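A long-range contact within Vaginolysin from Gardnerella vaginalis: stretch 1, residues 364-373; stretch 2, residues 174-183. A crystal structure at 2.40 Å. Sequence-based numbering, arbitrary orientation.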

ATOM      1  N   GLN A 364     -27.190 -18.755  -4.676  1.00 42.10           N
ATOM      2  CA  GLN A 364     -26.321 -17.673  -4.236  1.00 45.23           C
ATOM      3  C   GLN A 364     -25.842 -17.975  -2.822  1.00 45.66           C
ATOM      4  O   GLN A 364     -26.657 -18.198  -1.920  1.00 41.73           O
ATOM      5  CB  GLN A 364     -27.051 -16.331  -4.286  1.00 54.03           C
ATOM      6  CG  GLN A 364     -26.311 -15.188  -3.601  1.00 60.29           C
ATOM      7  CD  GLN A 364     -26.985 -13.847  -3.814  1.00 61.09           C
ATOM      8  OE1 GLN A 364     -27.107 -13.373  -4.944  1.00 64.27           O
ATOM      9  NE2 GLN A 364     -27.433 -13.230  -2.727  1.00 69.81           N
ATOM     10  N   SER A 365     -24.526 -17.988  -2.634  1.00 44.86           N
ATOM     11  CA  SER A 365     -23.922 -18.186  -1.324  1.00 46.08           C
ATOM     12  C   SER A 365     -22.927 -17.067  -1.078  1.00 49.53           C
ATOM     13  O   SER A 365     -22.111 -16.756  -1.953  1.00 47.63           O
ATOM     14  CB  SER A 365     -23.228 -19.546  -1.233  1.00 48.61           C
ATOM     15  OG  SER A 365     -24.164 -20.599  -1.374  1.00 53.67           O
ATOM     16  N   ASN A 366     -22.998 -16.459   0.103  1.00 43.95           N
ATOM     17  CA  ASN A 366     -22.058 -15.413   0.466  1.00 50.85           C
ATOM     18  C   ASN A 366     -21.724 -15.525   1.944  1.00 49.29           C
ATOM     19  O   ASN A 366     -22.529 -16.005   2.746  1.00 51.15           O
ATOM     20  CB  ASN A 366     -22.608 -14.013   0.151  1.00 56.58           C
ATOM     21  CG  ASN A 366     -23.635 -13.545   1.162  1.00 64.12           C
ATOM     22  OD1 ASN A 366     -24.483 -14.317   1.610  1.00 63.24           O
ATOM     23  ND2 ASN A 366     -23.563 -12.270   1.528  1.00 75.15           N
ATOM     24  N   SER A 367     -20.522 -15.076   2.293  1.00 48.24           N
ATOM     25  CA  SER A 367     -20.049 -15.144   3.666  1.00 43.50           C
ATOM     26  C   SER A 367     -18.906 -14.160   3.843  1.00 45.41           C
ATOM     27  O   SER A 367     -18.053 -14.025   2.962  1.00 44.61           O
ATOM     28  CB  SER A 367     -19.581 -16.558   4.026  1.00 39.83           C
ATOM     29  OG  SER A 367     -18.921 -16.562   5.276  1.00 52.13           O
ATOM     30  N   ASP A 368     -18.899 -13.472   4.980  1.00 50.01           N
ATOM     31  CA  ASP A 368     -17.770 -12.633   5.338  1.00 45.39           C
ATOM     32  C   ASP A 368     -16.638 -13.495   5.879  1.00 45.82           C
ATOM     33  O   ASP A 368     -16.860 -14.571   6.442  1.00 46.82           O
ATOM     34  CB  ASP A 368     -18.172 -11.590   6.382  1.00 49.46           C
ATOM     35  CG  ASP A 368     -19.057 -10.498   5.808  1.00 50.37           C
ATOM     36  OD1 ASP A 368     -19.157 -10.403   4.566  1.00 45.27           O
ATOM     37  OD2 ASP A 368     -19.641  -9.731   6.601  1.00 46.74           O
ATOM     38  N   TYR A 369     -15.414 -13.013   5.695  1.00 42.52           N
ATOM     39  CA  TYR A 369     -14.241 -13.718   6.187  1.00 37.76           C
ATOM     40  C   TYR A 369     -13.062 -12.760   6.169  1.00 45.64           C
ATOM     41  O   TYR A 369     -13.046 -11.774   5.427  1.00 42.29           O
ATOM     42  CB  TYR A 369     -13.937 -14.963   5.345  1.00 39.40           C
ATOM     43  CG  TYR A 369     -13.385 -14.641   3.978  1.00 38.28           C
ATOM     44  CD1 TYR A 369     -12.032 -14.771   3.704  1.00 38.46           C
ATOM     45  CD2 TYR A 369     -14.219 -14.193   2.962  1.00 34.62           C
ATOM     46  CE1 TYR A 369     -11.524 -14.473   2.456  1.00 35.70           C
ATOM     47  CE2 TYR A 369     -13.721 -13.892   1.712  1.00 38.52           C
ATOM     48  CZ  TYR A 369     -12.374 -14.033   1.463  1.00 37.88           C
ATOM     49  OH  TYR A 369     -11.874 -13.733   0.218  1.00 38.22           O
ATOM     50  N   ILE A 370     -12.074 -13.067   6.999  1.00 39.54           N
ATOM     51  CA  ILE A 370     -10.838 -12.304   7.076  1.00 36.79           C
ATOM     52  C   ILE A 370      -9.797 -13.028   6.236  1.00 35.78           C
ATOM     53  O   ILE A 370      -9.464 -14.184   6.513  1.00 39.83           O
ATOM     54  CB  ILE A 370     -10.375 -12.145   8.534  1.00 48.00           C
ATOM     55  CG1 ILE A 370     -11.190 -11.052   9.228  1.00 52.32           C
ATOM     56  CG2 ILE A 370      -8.878 -11.827   8.621  1.00 46.48           C
ATOM     57  CD1 ILE A 370     -12.021 -11.550  10.381  1.00 63.79           C
ATOM     58  N   GLU A 371      -9.286 -12.359   5.206  1.00 36.20           N
ATOM     59  CA  GLU A 371      -8.212 -12.918   4.400  1.00 48.87           C
ATOM     60  C   GLU A 371      -6.866 -12.412   4.900  1.00 40.76           C
ATOM     61  O   GLU A 371      -6.716 -11.236   5.241  1.00 37.62           O
ATOM     62  CB  GLU A 371      -8.371 -12.560   2.922  1.00 47.14           C
ATOM     63  CG  GLU A 371      -7.343 -13.268   2.041  1.00 58.37           C
ATOM     64  CD  GLU A 371      -7.438 -12.900   0.579  1.00 72.85           C
ATOM     65  OE1 GLU A 371      -8.191 -13.571  -0.160  1.00 78.51           O
ATOM     66  OE2 GLU A 371      -6.769 -11.928   0.167  1.00 78.00           O
ATOM     67  N   THR A 372      -5.890 -13.315   4.942  1.00 41.75           N
ATOM     68  CA  THR A 372      -4.507 -12.978   5.251  1.00 43.61           C
ATOM     69  C   THR A 372      -3.673 -13.089   3.987  1.00 45.53           C
ATOM     70  O   THR A 372      -3.754 -14.090   3.267  1.00 44.14           O
ATOM     71  CB  THR A 372      -3.933 -13.897   6.325  1.00 39.99           C
ATOM     72  OG1 THR A 372      -4.702 -13.743   7.515  1.00 41.88           O
ATOM     73  CG2 THR A 372      -2.479 -13.547   6.618  1.00 45.50           C
ATOM     74  N   LYS A 373      -2.882 -12.059   3.724  1.00 39.60           N
ATOM     75  CA  LYS A 373      -1.876 -12.088   2.679  1.00 38.83           C
ATOM     76  C   LYS A 373      -0.497 -12.003   3.314  1.00 39.78           C
ATOM     77  O   LYS A 373      -0.347 -11.618   4.477  1.00 39.71           O
ATOM     78  CB  LYS A 373      -2.074 -10.941   1.687  1.00 43.43           C
ATOM     79  CG  LYS A 373      -3.114 -11.219   0.619  1.00 48.53           C
ATOM     80  CD  LYS A 373      -3.221 -10.044  -0.337  1.00 70.13           C
ATOM     81  CE  LYS A 373      -4.463 -10.132  -1.198  1.00 75.52           C
ATOM     82  NZ  LYS A 373      -5.474  -9.135  -0.768  1.00 88.45           N
TER
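Stretch 2 (174-183) AQSMNQLKAK

The side-chain amide of Q175 bonds to both backbone polar atoms of T372, T372 N donating to Q175 OE1 at 3.1 Å with a nearly straight N-H...O angle of 166°, and Q175 NE2 returning a weak bond to T372 O at 3.3 Å. Its chi1 (-66°) and chi2 (-65°) are both m, and its amide nitrogen also packs against E371, with Q175 NE2 3.4 Å from E371 CG.

Stretch 1 is extended throughout, part of a longer strand. Stretch 2 begins as a loop at A174 to S176 and turns into a helix from M177 that runs on past K183. Helix and strand are nearly antiparallel, 164° between their N-to-C directions (signed crossing angle -164°), and their axes come within 7.2 Å. The register follows this direction: E371 lies nearest Q175 (CA to CA 5.9 Å), S367 nearest Q179 (CA to CA 5.7 Å) and S365 nearest A182 (CA to CA 5.0 Å). The strand's alternation puts S365, S367 and Y369 toward stretch 2, whereas Q364, N366 and D368 point away.

Y369 occupies the zone where loop becomes helix. Q179 CB lies over one face of its ring, 4.0 Å from the centroid and 24° off the ring normal, a CH-pi contact; the shortest approach is 3.7 Å, from Q179 CB to Y369 CD2. Q175 CB lies obliquely to the ring, 3.7 Å from Y369 CD1. Y369 CB packs 3.5 Å from S176 OG, the oxygen that also caps the helix by accepting from Q179 N at 3.2 Å. The N-cap is thus held directly against the strand.

Farther along the helix the CA spacing narrows to 5.0 Å between S365 and A182, where serines meet an alanine. S367 OG sits 3.7 Å from N178 CB, a carbon, so the contact is packing; the hydroxyl donates to D368 O within its own strand, S367 OG to D368 O 3.1 Å. A182 fits against two serines: its CB is 4.3 Å from S367 CB and 4.1 Å from S365 CB, while S365 CB approaches A182 O to 3.5 Å. A182 has no side-chain atom beyond CB, and its CA spacing to S365 is the shortest of the register. The two stretches bury 458 Å² in all, with Q175 and Y369 giving the largest shares; polar bonding between them is confined to the Q175–T372 pair, and the remainder is close packing.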

ATOM      1  N   ALA A 174      -7.503 -20.838   0.589  1.00 37.89           N
ATOM      2  CA  ALA A 174      -7.986 -21.387   1.852  1.00 36.37           C
ATOM      3  C   ALA A 174      -7.826 -20.327   2.936  1.00 40.48           C
ATOM      4  O   ALA A 174      -6.703 -20.004   3.340  1.00 42.45           O
ATOM      5  CB  ALA A 174      -7.230 -22.663   2.211  1.00 34.45           C
ATOM      6  N   GLN A 175      -8.940 -19.786   3.399  1.00 39.07           N
ATOM      7  CA  GLN A 175      -8.957 -18.734   4.410  1.00 37.55           C
ATOM      8  C   GLN A 175      -9.846 -19.070   5.597  1.00 40.22           C
ATOM      9  O   GLN A 175      -9.456 -18.813   6.738  1.00 38.37           O
ATOM     10  CB  GLN A 175      -9.415 -17.413   3.769  1.00 37.23           C
ATOM     11  CG  GLN A 175      -8.436 -16.860   2.743  1.00 39.25           C
ATOM     12  CD  GLN A 175      -7.114 -16.450   3.367  1.00 39.83           C
ATOM     13  OE1 GLN A 175      -7.032 -16.187   4.565  1.00 33.71           O
ATOM     14  NE2 GLN A 175      -6.071 -16.393   2.549  1.00 41.21           N
ATOM     15  N   SER A 176     -11.028 -19.632   5.360  1.00 40.38           N
ATOM     16  CA  SER A 176     -11.903 -20.054   6.443  1.00 35.73           C
ATOM     17  C   SER A 176     -12.862 -21.103   5.907  1.00 36.22           C
ATOM     18  O   SER A 176     -13.224 -21.087   4.728  1.00 38.26           O
ATOM     19  CB  SER A 176     -12.684 -18.874   7.034  1.00 39.43           C
ATOM     20  OG  SER A 176     -13.668 -18.409   6.127  1.00 38.78           O
ATOM     21  N   MET A 177     -13.269 -22.018   6.785  1.00 41.19           N
ATOM     22  CA  MET A 177     -14.207 -23.056   6.378  1.00 39.30           C
ATOM     23  C   MET A 177     -15.529 -22.470   5.898  1.00 40.92           C
ATOM     24  O   MET A 177     -16.255 -23.137   5.154  1.00 45.02           O
ATOM     25  CB  MET A 177     -14.457 -24.026   7.535  1.00 38.18           C
ATOM     26  CG  MET A 177     -15.279 -25.246   7.154  1.00 48.08           C
ATOM     27  SD  MET A 177     -14.513 -26.234   5.854  1.00 64.47           S
ATOM     28  CE  MET A 177     -13.060 -26.848   6.703  1.00 53.39           C
ATOM     29  N   ASN A 178     -15.851 -21.238   6.296  1.00 33.96           N
ATOM     30  CA  ASN A 178     -17.117 -20.630   5.902  1.00 39.61           C
ATOM     31  C   ASN A 178     -17.054 -20.043   4.494  1.00 39.08           C
ATOM     32  O   ASN A 178     -18.005 -20.196   3.719  1.00 42.92           O
ATOM     33  CB  ASN A 178     -17.519 -19.558   6.914  1.00 46.20           C
ATOM     34  CG  ASN A 178     -18.530 -20.062   7.926  1.00 50.15           C
ATOM     35  OD1 ASN A 178     -18.802 -21.260   8.013  1.00 49.23           O
ATOM     36  ND2 ASN A 178     -19.094 -19.143   8.703  1.00 61.67           N
ATOM     37  N   GLN A 179     -15.957 -19.367   4.140  1.00 37.69           N
ATOM     38  CA  GLN A 179     -15.851 -18.835   2.785  1.00 38.14           C
ATOM     39  C   GLN A 179     -15.686 -19.953   1.762  1.00 38.06           C
ATOM     40  O   GLN A 179     -16.165 -19.828   0.629  1.00 32.61           O
ATOM     41  CB  GLN A 179     -14.694 -17.838   2.689  1.00 36.93           C
ATOM     42  CG  GLN A 179     -13.316 -18.435   2.923  1.00 43.49           C
ATOM     43  CD  GLN A 179     -12.470 -18.500   1.663  1.00 34.57           C
ATOM     44  OE1 GLN A 179     -12.692 -17.765   0.704  1.00 44.81           O
ATOM     45  NE2 GLN A 179     -11.488 -19.390   1.666  1.00 38.76           N
ATOM     46  N   LEU A 180     -15.029 -21.052   2.142  1.00 36.32           N
ATOM     47  CA  LEU A 180     -14.908 -22.189   1.235  1.00 36.55           C
ATOM     48  C   LEU A 180     -16.241 -22.910   1.073  1.00 36.38           C
ATOM     49  O   LEU A 180     -16.562 -23.392  -0.021  1.00 36.37           O
ATOM     50  CB  LEU A 180     -13.832 -23.151   1.736  1.00 38.63           C
ATOM     51  CG  LEU A 180     -12.400 -22.607   1.731  1.00 37.67           C
ATOM     52  CD1 LEU A 180     -11.441 -23.631   2.312  1.00 36.96           C
ATOM     53  CD2 LEU A 180     -11.966 -22.210   0.327  1.00 33.61           C
ATOM     54  N   LYS A 181     -17.030 -23.003   2.146  1.00 37.04           N
ATOM     55  CA  LYS A 181     -18.377 -23.544   2.011  1.00 36.45           C
ATOM     56  C   LYS A 181     -19.215 -22.695   1.064  1.00 35.55           C
ATOM     57  O   LYS A 181     -20.051 -23.227   0.327  1.00 31.09           O
ATOM     58  CB  LYS A 181     -19.042 -23.649   3.387  1.00 36.53           C
ATOM     59  CG  LYS A 181     -18.647 -24.912   4.149  1.00 42.94           C
ATOM     60  CD  LYS A 181     -18.776 -24.771   5.663  1.00 43.14           C
ATOM     61  CE  LYS A 181     -20.157 -25.152   6.177  1.00 53.89           C
ATOM     62  NZ  LYS A 181     -21.147 -24.052   6.048  1.00 51.40           N
ATOM     63  N   ALA A 182     -18.989 -21.379   1.052  1.00 37.57           N
ATOM     64  CA  ALA A 182     -19.700 -20.510   0.121  1.00 30.98           C
ATOM     65  C   ALA A 182     -19.207 -20.693  -1.309  1.00 30.18           C
ATOM     66  O   ALA A 182     -19.975 -20.495  -2.256  1.00 41.26           O
ATOM     67  CB  ALA A 182     -19.552 -19.050   0.548  1.00 34.16           C
ATOM     68  N   LYS A 183     -17.937 -21.064  -1.484  1.00 36.65           N
ATOM     69  CA  LYS A 183     -17.393 -21.281  -2.820  1.00 31.87           C
ATOM     70  C   LYS A 183     -17.740 -22.667  -3.351  1.00 31.25           C
ATOM     71  O   LYS A 183     -18.119 -22.808  -4.519  1.00 30.78           O
ATOM     72  CB  LYS A 183     -15.873 -21.095  -2.803  1.00 43.84           C
ATOM     73  CG  LYS A 183     -15.172 -21.370  -4.137  1.00 36.85           C
ATOM     74  CD  LYS A 183     -15.110 -20.127  -5.011  1.00 47.41           C
ATOM     75  CE  LYS A 183     -14.944 -20.489  -6.480  1.00 51.88           C
ATOM     76  NZ  LYS A 183     -14.805 -19.283  -7.342  1.00 53.19           N
TER